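Local coordinates for protein CG1507-PB, isoform B (PDB 5FGO) that probably binds purine-rich single-stranded DNA and RNA as part of the whole protein; this chain is its repeat III, which pairs with a second copy of itself, at residues N26-I31 with S43-N48; G37-I42 with S52-E57. All blocks are in the same frame, centred on the assembly; numbering follows the deposited sequence.

Interaction 1. Residues N26-I31 with S43-N48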
ATOM      1  N   ASN B  26      11.498  -3.311  -6.380  1.00  0.90           N
ATOM      2  CA  ASN B  26      11.459  -3.584  -4.961  1.00  0.76           C
ATOM      3  C   ASN B  26      10.486  -2.695  -4.203  1.00  1.25           C
ATOM      4  O   ASN B  26      10.426  -1.481  -4.437  1.00  0.94           O
ATOM      5  CB  ASN B  26      12.850  -3.383  -4.364  1.00  2.30           C
ATOM      6  CG  ASN B  26      13.844  -4.378  -4.872  1.00  2.29           C
ATOM      7  OD1 ASN B  26      14.049  -5.424  -4.284  1.00  3.23           O
ATOM      8  ND2 ASN B  26      14.481  -4.050  -5.972  1.00  5.83           N
ATOM      9  N   PHE B  27       9.782  -3.283  -3.241  1.00  1.22           N
ATOM     10  CA  PHE B  27       8.920  -2.523  -2.339  1.00  0.82           C
ATOM     11  C   PHE B  27       9.458  -2.423  -0.910  1.00  0.97           C
ATOM     12  O   PHE B  27       9.915  -3.404  -0.324  1.00  1.94           O
ATOM     13  CB  PHE B  27       7.534  -3.141  -2.325  1.00  0.42           C
ATOM     14  CG  PHE B  27       6.703  -2.838  -3.551  1.00  0.35           C
ATOM     15  CD1 PHE B  27       5.981  -1.652  -3.637  1.00  0.61           C
ATOM     16  CD2 PHE B  27       6.614  -3.733  -4.600  1.00  0.55           C
ATOM     17  CE1 PHE B  27       5.188  -1.376  -4.724  1.00  0.44           C
ATOM     18  CE2 PHE B  27       5.814  -3.443  -5.713  1.00  0.65           C
ATOM     19  CZ  PHE B  27       5.103  -2.272  -5.766  1.00  0.43           C
ATOM     20  N   TYR B  28       9.429  -1.223  -0.353  1.00  0.79           N
ATOM     21  CA  TYR B  28       9.844  -1.041   1.029  1.00  0.98           C
ATOM     22  C   TYR B  28       8.744  -0.512   1.897  1.00  0.96           C
ATOM     23  O   TYR B  28       7.955   0.299   1.452  1.00  3.39           O
ATOM     24  CB  TYR B  28      11.052  -0.123   1.098  1.00  1.11           C
ATOM     25  CG  TYR B  28      12.244  -0.727   0.401  1.00  2.61           C
ATOM     26  CD1 TYR B  28      13.046  -1.654   1.055  1.00  5.40           C
ATOM     27  CD2 TYR B  28      12.543  -0.418  -0.915  1.00  1.07           C
ATOM     28  CE1 TYR B  28      14.110  -2.236   0.429  1.00  5.09           C
ATOM     29  CE2 TYR B  28      13.611  -0.982  -1.548  1.00  1.42           C
ATOM     30  CZ  TYR B  28      14.395  -1.890  -0.875  1.00  6.05           C
ATOM     31  OH  TYR B  28      15.469  -2.475  -1.493  1.00  5.26           O
ATOM     32  N   PHE B  29       8.706  -0.978   3.139  1.00  0.68           N
ATOM     33  CA  PHE B  29       7.728  -0.549   4.132  1.00  0.96           C
ATOM     34  C   PHE B  29       8.456  -0.005   5.332  1.00  1.46           C
ATOM     35  O   PHE B  29       9.229  -0.728   5.955  1.00  3.06           O
ATOM     36  CB  PHE B  29       6.857  -1.720   4.575  1.00  0.97           C
ATOM     37  CG  PHE B  29       6.193  -2.471   3.442  1.00  0.76           C
ATOM     38  CD1 PHE B  29       6.946  -3.274   2.580  1.00  0.50           C
ATOM     39  CD2 PHE B  29       4.811  -2.431   3.285  1.00  0.57           C
ATOM     40  CE1 PHE B  29       6.347  -3.966   1.560  1.00  0.30           C
ATOM     41  CE2 PHE B  29       4.190  -3.136   2.280  1.00  0.60           C
ATOM     42  CZ  PHE B  29       4.956  -3.901   1.407  1.00  0.60           C
ATOM     43  N   ASP B  30       8.310   1.277   5.613  1.00  0.91           N
ATOM     44  CA  ASP B  30       8.866   1.812   6.843  1.00  1.58           C
ATOM     45  C   ASP B  30       7.877   2.652   7.646  1.00  2.34           C
ATOM     46  O   ASP B  30       6.957   3.239   7.102  1.00  3.55           O
ATOM     47  CB  ASP B  30      10.163   2.573   6.574  1.00  6.35           C
ATOM     48  CG  ASP B  30      10.066   3.490   5.423  1.00 18.23           C
ATOM     49  OD1 ASP B  30      10.175   2.980   4.284  1.00 23.28           O
ATOM     50  OD2 ASP B  30       9.905   4.710   5.643  1.00 23.23           O
ATOM     51  N   ILE B  31       8.057   2.665   8.957  1.00  1.17           N
ATOM     52  CA  ILE B  31       7.188   3.397   9.843  1.00  1.64           C
ATOM     53  C   ILE B  31       7.831   4.694  10.355  1.00  3.57           C
ATOM     54  O   ILE B  31       9.026   4.754  10.587  1.00  5.68           O
ATOM     55  CB  ILE B  31       6.781   2.508  11.038  1.00  3.45           C
ATOM     56  CG1 ILE B  31       6.304   1.147  10.534  1.00  2.40           C
ATOM     57  CG2 ILE B  31       5.764   3.190  11.940  1.00  1.57           C
ATOM     58  CD1 ILE B  31       5.123   1.214   9.655  1.00  1.88           C
ATOM     59  N   SER B  43       7.269   2.330  -0.424  1.00  2.14           N
ATOM     60  CA  SER B  43       8.023   2.832  -1.559  1.00  1.42           C
ATOM     61  C   SER B  43       8.129   1.839  -2.689  1.00  1.16           C
ATOM     62  O   SER B  43       8.286   0.649  -2.465  1.00  1.54           O
ATOM     63  CB  SER B  43       9.411   3.242  -1.105  1.00  1.27           C
ATOM     64  OG  SER B  43       9.312   4.107   0.011  1.00  2.61           O
ATOM     65  N   GLU B  44       8.058   2.348  -3.911  1.00  0.78           N
ATOM     66  CA  GLU B  44       8.312   1.532  -5.066  1.00  0.62           C
ATOM     67  C   GLU B  44       9.629   2.062  -5.628  1.00  1.52           C
ATOM     68  O   GLU B  44       9.769   3.246  -5.971  1.00  2.26           O
ATOM     69  CB  GLU B  44       7.186   1.650  -6.080  1.00  1.12           C
ATOM     70  CG  GLU B  44       7.239   0.662  -7.231  1.00  1.12           C
ATOM     71  CD  GLU B  44       6.112   0.873  -8.225  1.00  1.06           C
ATOM     72  OE1 GLU B  44       5.169   1.617  -7.941  1.00  1.23           O
ATOM     73  OE2 GLU B  44       6.152   0.275  -9.305  1.00  7.71           O
ATOM     74  N   VAL B  45      10.606   1.172  -5.674  1.00  1.86           N
ATOM     75  CA  VAL B  45      11.954   1.499  -6.090  1.00  1.22           C
ATOM     76  C   VAL B  45      12.412   0.574  -7.186  1.00  0.87           C
ATOM     77  O   VAL B  45      12.358  -0.649  -7.024  1.00  0.77           O
ATOM     78  CB  VAL B  45      12.944   1.399  -4.930  1.00  1.41           C
ATOM     79  CG1 VAL B  45      14.350   1.703  -5.429  1.00  1.08           C
ATOM     80  CG2 VAL B  45      12.538   2.333  -3.818  1.00  1.05           C
ATOM     81  N   LYS B  46      12.847   1.155  -8.294  1.00  1.10           N
ATOM     82  CA  LYS B  46      13.425   0.398  -9.396  1.00  1.36           C
ATOM     83  C   LYS B  46      14.851   0.876  -9.539  1.00  1.68           C
ATOM     84  O   LYS B  46      15.284   1.730  -8.763  1.00  2.25           O
ATOM     85  CB  LYS B  46      12.668   0.590 -10.693  1.00  0.59           C
ATOM     86  CG  LYS B  46      11.373  -0.113 -10.731  1.00  0.73           C
ATOM     87  CD  LYS B  46      10.852  -0.184 -12.162  1.00  2.42           C
ATOM     88  CE  LYS B  46      11.633  -1.213 -12.984  1.00  3.72           C
ATOM     89  NZ  LYS B  46      10.778  -2.344 -13.482  1.00  5.25           N
ATOM     90  N   ASN B  47      15.589   0.316 -10.491  1.00  1.24           N
ATOM     91  CA  ASN B  47      17.014   0.624 -10.609  1.00  3.62           C
ATOM     92  C   ASN B  47      17.405   2.081 -10.398  1.00  8.42           C
ATOM     93  O   ASN B  47      18.460   2.382  -9.811  1.00  4.97           O
ATOM     94  CB  ASN B  47      17.561   0.236 -11.973  1.00  2.69           C
ATOM     95  CG  ASN B  47      19.058   0.351 -12.016  1.00  2.60           C
ATOM     96  OD1 ASN B  47      19.718   0.056 -11.022  1.00  3.73           O
ATOM     97  ND2 ASN B  47      19.608   0.826 -13.130  1.00  1.47           N
ATOM     98  N   ASN B  48      16.545   2.970 -10.889  1.00  6.19           N
ATOM     99  CA  ASN B  48      16.785   4.393 -10.828  1.00  4.21           C
ATOM    100  C   ASN B  48      15.447   5.154 -10.846  1.00  5.68           C
ATOM    101  O   ASN B  48      15.361   6.274 -11.353  1.00  5.61           O
ATOM    102  CB  ASN B  48      17.720   4.811 -11.975  1.00  1.93           C
ATOM    103  CG  ASN B  48      18.112   6.287 -11.912  1.00  2.44           C
ATOM    104  OD1 ASN B  48      18.324   6.829 -10.827  1.00  1.71           O
ATOM    105  ND2 ASN B  48      18.182   6.949 -13.085  1.00  1.10           N
TER

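Interaction 2. Residues G37-I42 with S52-E57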
ATOM      1  N   GLY B  37       1.037  12.301  13.640  1.00 18.15           N
ATOM      2  CA  GLY B  37       1.016  10.908  14.048  1.00 13.54           C
ATOM      3  C   GLY B  37       1.877   9.902  13.335  1.00  8.44           C
ATOM      4  O   GLY B  37       2.838  10.240  12.645  1.00  8.39           O
ATOM      5  N   VAL B  38       1.489   8.644  13.503  1.00  7.64           N
ATOM      6  CA  VAL B  38       2.208   7.507  12.946  1.00  7.21           C
ATOM      7  C   VAL B  38       1.732   7.160  11.527  1.00  5.98           C
ATOM      8  O   VAL B  38       0.536   7.106  11.249  1.00  5.02           O
ATOM      9  CB  VAL B  38       2.018   6.280  13.873  1.00  4.76           C
ATOM     10  CG1 VAL B  38       2.590   5.020  13.261  1.00  5.65           C
ATOM     11  CG2 VAL B  38       2.634   6.551  15.221  1.00  4.02           C
ATOM     12  N   TYR B  39       2.671   6.861  10.640  1.00  4.67           N
ATOM     13  CA  TYR B  39       2.312   6.541   9.271  1.00  3.19           C
ATOM     14  C   TYR B  39       3.167   5.401   8.700  1.00  4.64           C
ATOM     15  O   TYR B  39       4.244   5.080   9.230  1.00  1.56           O
ATOM     16  CB  TYR B  39       2.444   7.789   8.395  1.00  3.50           C
ATOM     17  CG  TYR B  39       3.855   8.355   8.345  1.00  3.94           C
ATOM     18  CD1 TYR B  39       4.813   7.833   7.483  1.00  3.83           C
ATOM     19  CD2 TYR B  39       4.238   9.387   9.195  1.00  6.98           C
ATOM     20  CE1 TYR B  39       6.107   8.350   7.454  1.00  9.05           C
ATOM     21  CE2 TYR B  39       5.516   9.900   9.179  1.00  8.22           C
ATOM     22  CZ  TYR B  39       6.446   9.389   8.305  1.00 12.78           C
ATOM     23  OH  TYR B  39       7.716   9.917   8.300  1.00 19.75           O
HETATM   24  N   MSE B  40       2.668   4.807   7.614  1.00  2.98           N
HETATM   25  CA  MSE B  40       3.387   3.799   6.854  1.00  2.10           C
HETATM   26  C   MSE B  40       3.727   4.329   5.453  1.00  5.35           C
HETATM   27  O   MSE B  40       2.843   4.698   4.686  1.00  3.82           O
HETATM   28  CB  MSE B  40       2.565   2.511   6.732  1.00  1.98           C
HETATM   29  CG  MSE B  40       3.342   1.360   6.119  1.00  1.22           C
HETATM   30 SE   MSE B  40       2.254  -0.115   5.511  1.00  1.10          SE
HETATM   31  CE  MSE B  40       1.431  -0.467   7.215  1.00  1.26           C
ATOM     32  N   ARG B  41       5.014   4.370   5.128  1.00  4.58           N
ATOM     33  CA  ARG B  41       5.442   4.727   3.795  1.00  2.47           C
ATOM     34  C   ARG B  41       5.684   3.458   3.004  1.00  2.82           C
ATOM     35  O   ARG B  41       6.439   2.597   3.432  1.00  1.98           O
ATOM     36  CB  ARG B  41       6.705   5.578   3.837  1.00  2.77           C
ATOM     37  CG  ARG B  41       7.178   6.063   2.469  1.00  2.17           C
ATOM     38  CD  ARG B  41       8.433   6.904   2.603  1.00  5.80           C
ATOM     39  NE  ARG B  41       9.566   6.056   2.992  1.00 30.62           N
ATOM     40  CZ  ARG B  41      10.794   6.491   3.291  1.00 43.93           C
ATOM     41  NH1 ARG B  41      11.088   7.788   3.220  1.00 45.10           N
ATOM     42  NH2 ARG B  41      11.738   5.619   3.651  1.00 18.90           N
ATOM     43  N   ILE B  42       5.031   3.323   1.860  1.00  2.17           N
ATOM     44  CA  ILE B  42       5.304   2.189   1.005  1.00  1.22           C
ATOM     45  C   ILE B  42       6.014   2.711  -0.246  1.00  1.51           C
ATOM     46  O   ILE B  42       5.446   3.452  -1.037  1.00  1.52           O
ATOM     47  CB  ILE B  42       4.030   1.427   0.644  1.00  0.52           C
ATOM     48  CG1 ILE B  42       3.203   1.185   1.895  1.00  0.34           C
ATOM     49  CG2 ILE B  42       4.359   0.120  -0.082  1.00  0.52           C
ATOM     50  CD1 ILE B  42       1.916   0.463   1.638  1.00  0.25           C
ATOM     51  N   SER B  52       6.554   6.844  -3.697  1.00  3.10           N
ATOM     52  CA  SER B  52       6.005   6.265  -2.473  1.00  1.54           C
ATOM     53  C   SER B  52       4.610   6.786  -2.164  1.00  1.10           C
ATOM     54  O   SER B  52       4.151   7.745  -2.768  1.00  1.05           O
ATOM     55  CB  SER B  52       6.916   6.529  -1.282  1.00  1.40           C
ATOM     56  OG  SER B  52       6.894   7.892  -0.905  1.00  1.23           O
ATOM     57  N   ILE B  53       3.915   6.086  -1.281  1.00  0.91           N
ATOM     58  CA  ILE B  53       2.705   6.609  -0.664  1.00  2.43           C
ATOM     59  C   ILE B  53       2.805   6.589   0.859  1.00  2.50           C
ATOM     60  O   ILE B  53       3.558   5.817   1.440  1.00  3.15           O
ATOM     61  CB  ILE B  53       1.465   5.828  -1.057  1.00  2.85           C
ATOM     62  CG1 ILE B  53       1.664   4.352  -0.671  1.00  1.10           C
ATOM     63  CG2 ILE B  53       1.186   6.031  -2.535  1.00  2.72           C
ATOM     64  CD1 ILE B  53       0.437   3.511  -0.791  1.00  0.97           C
ATOM     65  N   THR B  54       2.030   7.451   1.492  1.00  1.73           N
ATOM     66  CA  THR B  54       2.063   7.600   2.925  1.00  2.82           C
ATOM     67  C   THR B  54       0.661   7.433   3.516  1.00  4.53           C
ATOM     68  O   THR B  54      -0.274   8.166   3.192  1.00  4.91           O
ATOM     69  CB  THR B  54       2.680   8.947   3.306  1.00  1.64           C
ATOM     70  OG1 THR B  54       4.092   8.836   3.164  1.00  0.76           O
ATOM     71  CG2 THR B  54       2.425   9.271   4.749  1.00  7.81           C
ATOM     72  N   ILE B  55       0.545   6.450   4.400  1.00  4.87           N
ATOM     73  CA  ILE B  55      -0.725   6.046   4.966  1.00  2.72           C
ATOM     74  C   ILE B  55      -0.676   6.303   6.439  1.00  2.73           C
ATOM     75  O   ILE B  55       0.176   5.744   7.120  1.00  2.63           O
ATOM     76  CB  ILE B  55      -1.011   4.563   4.743  1.00  1.32           C
ATOM     77  CG1 ILE B  55      -0.818   4.192   3.283  1.00  2.20           C
ATOM     78  CG2 ILE B  55      -2.403   4.218   5.186  1.00  1.45           C
ATOM     79  CD1 ILE B  55      -0.687   2.722   3.053  1.00  1.73           C
ATOM     80  N   PRO B  56      -1.568   7.166   6.935  1.00  3.14           N
ATOM     81  CA  PRO B  56      -1.662   7.458   8.373  1.00  3.89           C
ATOM     82  C   PRO B  56      -2.197   6.234   9.082  1.00  2.99           C
ATOM     83  O   PRO B  56      -3.010   5.532   8.470  1.00  2.21           O
ATOM     84  CB  PRO B  56      -2.674   8.605   8.458  1.00  4.78           C
ATOM     85  CG  PRO B  56      -3.019   8.958   7.036  1.00  3.87           C
ATOM     86  CD  PRO B  56      -2.638   7.813   6.166  1.00  2.33           C
ATOM     87  N   GLU B  57      -1.762   5.991  10.320  1.00  3.51           N
ATOM     88  CA  GLU B  57      -2.188   4.820  11.084  1.00  2.84           C
ATOM     89  C   GLU B  57      -3.704   4.683  11.187  1.00  2.34           C
ATOM     90  O   GLU B  57      -4.223   3.591  11.025  1.00  3.45           O
ATOM     91  CB  GLU B  57      -1.601   4.824  12.499  1.00  7.27           C
ATOM     92  CG  GLU B  57      -1.744   3.450  13.181  1.00 11.69           C
ATOM     93  CD  GLU B  57      -1.346   3.413  14.660  1.00 16.06           C
ATOM     94  OE1 GLU B  57      -0.923   4.450  15.223  1.00 12.29           O
ATOM     95  OE2 GLU B  57      -1.463   2.322  15.260  1.00 19.70           O
TER
HETATM   96  O   HOH W   1      -0.917   7.333  14.778  1.00  2.15           O

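Interaction 1. Residues N26-I31 with S43-N48
N26 and Y28 pair with V45 and S43 across two antiparallel strands, and F27 and E44 form the non-hydrogen-bonded pair between them. Four backbone hydrogen bonds join the strands. The N of N26 meets O of V45 at 2.9 Å, almost straight at 172°, and the N of V45 returns to O of N26. Y28 and S43 exchange the other two bonds. The CA of F27 adds a CH...O contact to O of S43 at 3.2 Å. F27 and E44 lie side by side and point the same way. CG of E44 is anti to the backbone N (chi1 -170°), and the extended chain runs along the ring, with CG 3.8 Å from CE1 of F27. Ring and carboxylate planes are 25° apart. An alanine at F27 would probably leave the aliphatic part of E44 without its flat neighbour and open a gap toward V22 and T54 of the second subunit. On the other face, CG2 of V45 meets the edge of the Y28 ring, 4.0 Å from CD2. The E44 carboxylate is held by a salt bridge to K25 and by the backbone N of T54 of the second subunit. Strand 18-22 flanks strand 25-34, with V22 against F27; strand 49-56 flanks strand 37-46.

Interaction 2. Residues G37-I42 with S52-E57
I42 reaches along I53 and on to I55, on the face it shares with M40. Its CB lies 4.0 Å from CG1 of I53, and these two side chains run side by side. CG1 of I42 is anti to the carbonyl carbon (chi1 -47°) and carries the chain on to CD1. That tip meets CD1 of I55 at 3.7 Å and, more loosely, CD1 of I53. F63 of the second subunit packs on I42 as well. The two strands form a beta hairpin, one of the antiparallel pairs in the four-stranded sheet that, with one helix, makes up a PUR repeat. Across 37-42 and 52-57, M40 with I55 and I42 with I53 are the hydrogen-bonded pairs. The N of M40 meets O of I55 at 2.7 Å. Past the end of the strand, the N of E57 still bonds to O of V38. A water extends this end: it accepts from the N of V38 and donates to OE1 of E57, 2.9 Å away. On the opposite face, CG2 of T54 lies obliquely to the Y39 ring, 3.9 Å from CD1. CG of R41 rests 3.8 Å from CB of S52, while the guanidinium turns to a salt bridge with D30 on strand 25-34.

From the N terminus, edge strand 18-22 leads into strand 25-34. The chain turns into strand 37-46, and interaction 1 closes this hairpin near its open end. It then turns again into strand 49-56, where interaction 2 closes the second hairpin. The contacts cross, because residues 37-42 lie between the two segments of interaction 1 and residues 43-48 between those of interaction 2. Strand 37-46 serves both, its first half in interaction 2 and its second half in interaction 1. Their centres are 13 Å apart. I31 packs on V38, and S43 on S52. Together the two interactions join three neighbouring strands of the four-stranded sheet, and both contacts touch the second subunit.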